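Local coordinates for putative fumarylacetoacetate hydrolase family protein (Yersinia pestis, PDB 3S52) that is of unknown function but belongs to the fumarylacetoacetate hydrolase family, with a mixed alpha/beta structure rich in strands, at residues 22-34 / 164-178. Residues are numbered along the deposited sequence; the frame is centred on the assembly and turned at random.
Sequences VVCVGSNYAEHIK and TRDMITPIIPLISYM. With SO4 (sulfate ion), chain E.
Asn28 grips the backbone of Thr169 through both ends of its carboxamide: OD1 accepts from Thr169 N at 2.8 Å, while ND2 donates almost straight (172°) to Thr169 O at 3.1 Å, with that oxygen in the amide plane. This two-bond clamp fixes the flip of the amide, and ND2 has a second acceptor in the backbone oxygen of Thr192. Having CG anti to the backbone N (chi1 -152°) swings the carboxamide alongside the 167-169 backbone. Asn28 O meanwhile accepts from Ile168 N at 2.8 Å, and a water bridges Asn28 OD1 and Thr169 OG1.

Beside the clamp, the Tyr29 ring lies with one face over Met167 N. Met167, a selenomethionine, runs obliquely past the ring, its CG 3.7 Å from Tyr29 CZ and its CE against the phenol oxygen; Asp166 CB comes in obliquely. At the exposed margin Ile168 CD1 meets Ile33 CD1 at 3.7 Å and also touches Ala30, whose N shares a water with Asp166 O.

In the fumarylacetoacetate hydrolase C-terminal fold, strand 21-26 lies between strands 45-50 and 189-191 of the mixed sheet, and helix 171-181 packs across it; the local axes approach to 10.1 Å at 118°. Here Leu174 sets both methyls against Val25, Leu174 CD2 reaching Val25 CG1 at 3.8 Å. Met178, also a selenomethionine, meets Val23 tip to tip, Met178 SE at 3.7 Å from Val23 CG1, its extended chain carrying CE on to the backbone of Cys24. Leu46 and Val190 from the flanking strands also touch Met178. Just before Asn28, Ser27 N, together with His32 NE2 of the helix that follows, holds a sulfate ion, probably from the crystallisation liquor, which is also hydrogen-bonded to Lys125 NZ; His32 ND1 is hydrogen-bonded to Glu35 OE2.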
loop_
_atom_site.group_PDB
_atom_site.type_symbol
_atom_site.label_atom_id
_atom_site.label_comp_id
_atom_site.label_asym_id
_atom_site.label_seq_id
_atom_site.Cartn_x
_atom_site.Cartn_y
_atom_site.Cartn_z
ATOM N N VAL A 22 -3.058 3.837 -4.952
ATOM C CA VAL A 22 -2.996 5.282 -4.785
ATOM C C VAL A 22 -1.671 5.584 -4.071
ATOM O O VAL A 22 -1.439 5.071 -2.984
ATOM C CB VAL A 22 -4.169 5.758 -3.910
ATOM C CG1 VAL A 22 -4.204 7.280 -3.814
ATOM C CG2 VAL A 22 -5.468 5.223 -4.456
ATOM N N VAL A 23 -0.793 6.363 -4.703
ATOM C CA VAL A 23 0.490 6.740 -4.103
ATOM C C VAL A 23 0.339 8.163 -3.606
ATOM O O VAL A 23 -0.167 9.023 -4.313
ATOM C CB VAL A 23 1.672 6.587 -5.092
ATOM C CG1 VAL A 23 3.036 6.829 -4.386
ATOM C CG2 VAL A 23 1.651 5.215 -5.717
ATOM N N CYS A 24 0.741 8.393 -2.367
ATOM C CA CYS A 24 0.369 9.604 -1.650
ATOM C C CYS A 24 1.586 10.247 -1.065
ATOM O O CYS A 24 2.571 9.567 -0.790
ATOM C CB CYS A 24 -0.579 9.260 -0.493
ATOM S SG CYS A 24 -2.030 8.296 -0.974
ATOM N N VAL A 25 1.517 11.561 -0.851
ATOM C CA VAL A 25 2.620 12.260 -0.208
ATOM C C VAL A 25 2.180 12.894 1.113
ATOM O O VAL A 25 1.126 13.517 1.184
ATOM C CB VAL A 25 3.227 13.336 -1.125
ATOM C CG1 VAL A 25 2.192 14.464 -1.430
ATOM C CG2 VAL A 25 4.504 13.899 -0.504
ATOM N N GLY A 26 2.981 12.731 2.161
ATOM C CA GLY A 26 2.698 13.414 3.420
ATOM C C GLY A 26 3.535 14.674 3.549
ATOM O O GLY A 26 4.541 14.835 2.855
ATOM N N SER A 27 3.124 15.577 4.430
ATOM C CA SER A 27 3.913 16.766 4.706
ATOM C C SER A 27 4.260 17.529 3.442
ATOM O O SER A 27 5.413 17.900 3.275
ATOM C CB SER A 27 5.233 16.394 5.403
ATOM O OG SER A 27 5.001 15.594 6.548
ATOM N N ASN A 28 3.298 17.733 2.544
ATOM C CA ASN A 28 3.569 18.511 1.325
ATOM C C ASN A 28 3.106 19.994 1.294
ATOM O O ASN A 28 3.230 20.659 0.276
ATOM C CB ASN A 28 3.137 17.737 0.074
ATOM C CG ASN A 28 3.943 18.119 -1.162
ATOM O OD1 ASN A 28 5.140 18.396 -1.083
ATOM N ND2 ASN A 28 3.287 18.118 -2.317
ATOM N N TYR A 29 2.553 20.492 2.396
ATOM C CA TYR A 29 2.205 21.909 2.540
ATOM C C TYR A 29 2.747 22.411 3.880
ATOM O O TYR A 29 2.490 21.800 4.927
ATOM C CB TYR A 29 0.681 22.106 2.538
ATOM C CG TYR A 29 -0.005 21.887 1.216
ATOM C CD1 TYR A 29 -0.153 20.612 0.691
ATOM C CD2 TYR A 29 -0.537 22.956 0.498
ATOM C CE1 TYR A 29 -0.792 20.409 -0.534
ATOM C CE2 TYR A 29 -1.178 22.753 -0.721
ATOM C CZ TYR A 29 -1.308 21.472 -1.218
ATOM O OH TYR A 29 -1.943 21.246 -2.414
ATOM N N ALA A 30 3.476 23.520 3.863
ATOM C CA ALA A 30 4.144 24.008 5.077
ATOM C C ALA A 30 3.205 24.275 6.254
ATOM O O ALA A 30 3.531 23.950 7.394
ATOM C CB ALA A 30 4.980 25.244 4.770
ATOM N N GLU A 31 2.043 24.866 5.986
ATOM C CA GLU A 31 1.095 25.152 7.056
ATOM C C GLU A 31 0.494 23.877 7.659
ATOM O O GLU A 31 0.102 23.865 8.823
ATOM C CB GLU A 31 0.013 26.135 6.589
ATOM C CG GLU A 31 0.565 27.549 6.386
ATOM C CD GLU A 31 -0.481 28.555 5.922
ATOM O OE1 GLU A 31 -0.830 28.552 4.716
ATOM O OE2 GLU A 31 -0.943 29.361 6.764
ATOM N N HIS A 32 0.430 22.804 6.875
ATOM C CA HIS A 32 -0.024 21.533 7.413
ATOM C C HIS A 32 1.074 20.900 8.266
ATOM O O HIS A 32 0.811 20.362 9.355
ATOM C CB HIS A 32 -0.459 20.574 6.307
ATOM C CG HIS A 32 -0.782 19.206 6.811
ATOM N ND1 HIS A 32 -1.727 18.982 7.787
ATOM C CD2 HIS A 32 -0.258 17.996 6.506
ATOM C CE1 HIS A 32 -1.789 17.687 8.046
ATOM N NE2 HIS A 32 -0.903 17.067 7.283
ATOM N N ILE A 33 2.310 20.975 7.790
ATOM C CA ILE A 33 3.419 20.505 8.600
ATOM C C ILE A 33 3.434 21.190 9.973
ATOM O O ILE A 33 3.728 20.565 10.994
ATOM C CB ILE A 33 4.751 20.707 7.909
ATOM C CG1 ILE A 33 4.833 19.833 6.653
ATOM C CG2 ILE A 33 5.870 20.335 8.860
ATOM C CD1 ILE A 33 6.134 20.017 5.869
ATOM N N LYS A 34 3.088 22.470 9.993
ATOM C CA LYS A 34 3.125 23.261 11.214
ATOM C C LYS A 34 2.023 22.843 12.204
ATOM O O LYS A 34 2.276 22.723 13.403
ATOM C CB LYS A 34 3.026 24.745 10.851
ATOM C CG LYS A 34 2.930 25.695 12.017
ATOM C CD LYS A 34 2.591 27.101 11.522
ATOM C CE LYS A 34 2.480 28.099 12.673
ATOM N NZ LYS A 34 1.503 27.695 13.725
ATOM N N THR A 164 -2.917 24.514 -4.759
ATOM C CA THR A 164 -1.757 23.661 -5.037
ATOM C C THR A 164 -0.466 24.434 -5.318
ATOM O O THR A 164 0.618 23.840 -5.383
ATOM C CB THR A 164 -2.027 22.679 -6.182
ATOM O OG1 THR A 164 -2.298 23.408 -7.391
ATOM C CG2 THR A 164 -3.226 21.793 -5.841
ATOM N N ARG A 165 -0.563 25.751 -5.485
ATOM C CA ARG A 165 0.658 26.541 -5.640
ATOM C C ARG A 165 1.519 26.448 -4.383
ATOM O O ARG A 165 2.718 26.750 -4.414
ATOM C CB ARG A 165 0.360 28.006 -5.973
ATOM C CG ARG A 165 -0.198 28.824 -4.810
ATOM C CD ARG A 165 -0.279 30.321 -5.152
ATOM N NE ARG A 165 -1.144 30.565 -6.303
ATOM C CZ ARG A 165 -2.471 30.650 -6.246
ATOM N NH1 ARG A 165 -3.109 30.512 -5.090
ATOM N NH2 ARG A 165 -3.164 30.871 -7.351
ATOM N N ASP A 166 0.918 26.015 -3.275
ATOM C CA ASP A 166 1.644 25.965 -2.015
ATOM C C ASP A 166 2.331 24.614 -1.788
ATOM O O ASP A 166 3.003 24.420 -0.784
ATOM C CB ASP A 166 0.727 26.341 -0.841
ATOM C CG ASP A 166 0.325 27.820 -0.867
ATOM O OD1 ASP A 166 1.109 28.643 -1.388
ATOM O OD2 ASP A 166 -0.768 28.168 -0.380
HETATM N N MSE A 167 2.181 23.686 -2.728
HETATM C CA MSE A 167 2.893 22.408 -2.620
HETATM C C MSE A 167 4.387 22.642 -2.451
HETATM O O MSE A 167 4.969 23.461 -3.161
HETATM C CB MSE A 167 2.652 21.522 -3.852
HETATM C CG MSE A 167 1.266 20.908 -3.862
HETATM SE SE MSE A 167 0.882 19.810 -5.429
HETATM C CE MSE A 167 -0.989 19.545 -5.116
ATOM N N ILE A 168 4.995 21.924 -1.510
ATOM C CA ILE A 168 6.440 21.981 -1.300
ATOM C C ILE A 168 7.159 21.263 -2.435
ATOM O O ILE A 168 8.099 21.791 -3.004
ATOM C CB ILE A 168 6.844 21.377 0.070
ATOM C CG1 ILE A 168 6.405 22.308 1.214
ATOM C CG2 ILE A 168 8.344 21.114 0.118
ATOM C CD1 ILE A 168 6.508 21.667 2.601
ATOM N N THR A 169 6.703 20.063 -2.777
ATOM C CA THR A 169 7.194 19.401 -3.978
ATOM C C THR A 169 6.066 19.423 -5.012
ATOM O O THR A 169 5.019 18.829 -4.787
ATOM C CB THR A 169 7.626 17.939 -3.696
ATOM O OG1 THR A 169 8.493 17.897 -2.551
ATOM C CG2 THR A 169 8.360 17.338 -4.916
ATOM N N PRO A 170 6.262 20.145 -6.131
ATOM C CA PRO A 170 5.242 20.305 -7.171
ATOM C C PRO A 170 4.883 18.967 -7.810
ATOM O O PRO A 170 5.655 18.014 -7.693
ATOM C CB PRO A 170 5.934 21.209 -8.195
ATOM C CG PRO A 170 6.969 21.917 -7.419
ATOM C CD PRO A 170 7.490 20.875 -6.482
ATOM N N ILE A 171 3.728 18.912 -8.472
ATOM C CA ILE A 171 3.172 17.668 -9.014
ATOM C C ILE A 171 4.124 16.837 -9.871
ATOM O O ILE A 171 4.297 15.635 -9.652
ATOM C CB ILE A 171 1.906 17.962 -9.851
ATOM C CG1 ILE A 171 0.768 18.464 -8.950
ATOM C CG2 ILE A 171 1.485 16.738 -10.640
ATOM C CD1 ILE A 171 -0.366 19.108 -9.733
ATOM N N ILE A 172 4.722 17.466 -10.872
ATOM C CA ILE A 172 5.561 16.722 -11.807
ATOM C C ILE A 172 6.820 16.091 -11.181
ATOM O O ILE A 172 6.994 14.879 -11.244
ATOM C CB ILE A 172 5.871 17.561 -13.063
ATOM C CG1 ILE A 172 4.611 17.615 -13.937
ATOM C CG2 ILE A 172 7.023 16.963 -13.844
ATOM C CD1 ILE A 172 4.480 18.892 -14.721
ATOM N N PRO A 173 7.691 16.903 -10.559
ATOM C CA PRO A 173 8.814 16.277 -9.849
ATOM C C PRO A 173 8.372 15.269 -8.780
ATOM O O PRO A 173 9.099 14.311 -8.500
ATOM C CB PRO A 173 9.538 17.463 -9.189
ATOM C CG PRO A 173 8.567 18.653 -9.298
ATOM C CD PRO A 173 7.744 18.379 -10.528
ATOM N N LEU A 174 7.208 15.476 -8.174
ATOM C CA LEU A 174 6.748 14.528 -7.157
ATOM C C LEU A 174 6.493 13.164 -7.806
ATOM O O LEU A 174 6.964 12.117 -7.341
ATOM C CB LEU A 174 5.467 15.031 -6.471
ATOM C CG LEU A 174 4.835 14.104 -5.419
ATOM C CD1 LEU A 174 5.710 13.965 -4.196
ATOM C CD2 LEU A 174 3.453 14.630 -5.017
ATOM N N ILE A 175 5.749 13.184 -8.898
ATOM C CA ILE A 175 5.380 11.946 -9.549
ATOM C C ILE A 175 6.622 11.295 -10.136
ATOM O O ILE A 175 6.769 10.078 -10.113
ATOM C CB ILE A 175 4.290 12.153 -10.610
ATOM C CG1 ILE A 175 2.993 12.607 -9.940
ATOM C CG2 ILE A 175 4.047 10.862 -11.372
ATOM C CD1 ILE A 175 1.849 12.863 -10.930
ATOM N N SER A 176 7.535 12.115 -10.640
ATOM C CA SER A 176 8.792 11.596 -11.137
ATOM C C SER A 176 9.493 10.852 -10.007
ATOM O O SER A 176 9.908 9.702 -10.157
ATOM C CB SER A 176 9.663 12.737 -11.668
ATOM O OG SER A 176 10.913 12.255 -12.104
ATOM N N TYR A 177 9.599 11.509 -8.863
ATOM C CA TYR A 177 10.204 10.894 -7.688
ATOM C C TYR A 177 9.541 9.563 -7.287
ATOM O O TYR A 177 10.235 8.545 -7.118
ATOM C CB TYR A 177 10.218 11.880 -6.515
ATOM C CG TYR A 177 10.794 11.298 -5.247
ATOM C CD1 TYR A 177 12.158 11.033 -5.128
ATOM C CD2 TYR A 177 9.974 10.991 -4.176
ATOM C CE1 TYR A 177 12.687 10.483 -3.956
ATOM C CE2 TYR A 177 10.489 10.451 -3.000
ATOM C CZ TYR A 177 11.840 10.199 -2.894
ATOM O OH TYR A 177 12.328 9.654 -1.717
HETATM N N MSE A 178 8.214 9.560 -7.152
HETATM C CA MSE A 178 7.473 8.338 -6.792
HETATM C C MSE A 178 7.807 7.178 -7.729
HETATM O O MSE A 178 7.937 6.033 -7.308
HETATM C CB MSE A 178 5.956 8.567 -6.831
HETATM C CG MSE A 178 5.424 9.539 -5.801
HETATM SE SE MSE A 178 3.552 10.053 -6.216
HETATM C CE MSE A 178 3.121 10.922 -4.476
HETATM S S SO4 E . 0.434 13.745 6.812
HETATM O O1 SO4 E . -0.622 14.232 7.701
HETATM O O2 SO4 E . -0.084 12.666 5.992
HETATM O O3 SO4 E . 0.906 14.817 5.932
HETATM O O4 SO4 E . 1.536 13.250 7.653
HETATM O O HOH W 1 7.199 17.015 -0.336
HETATM O O HOH W 2 3.661 25.263 1.721
#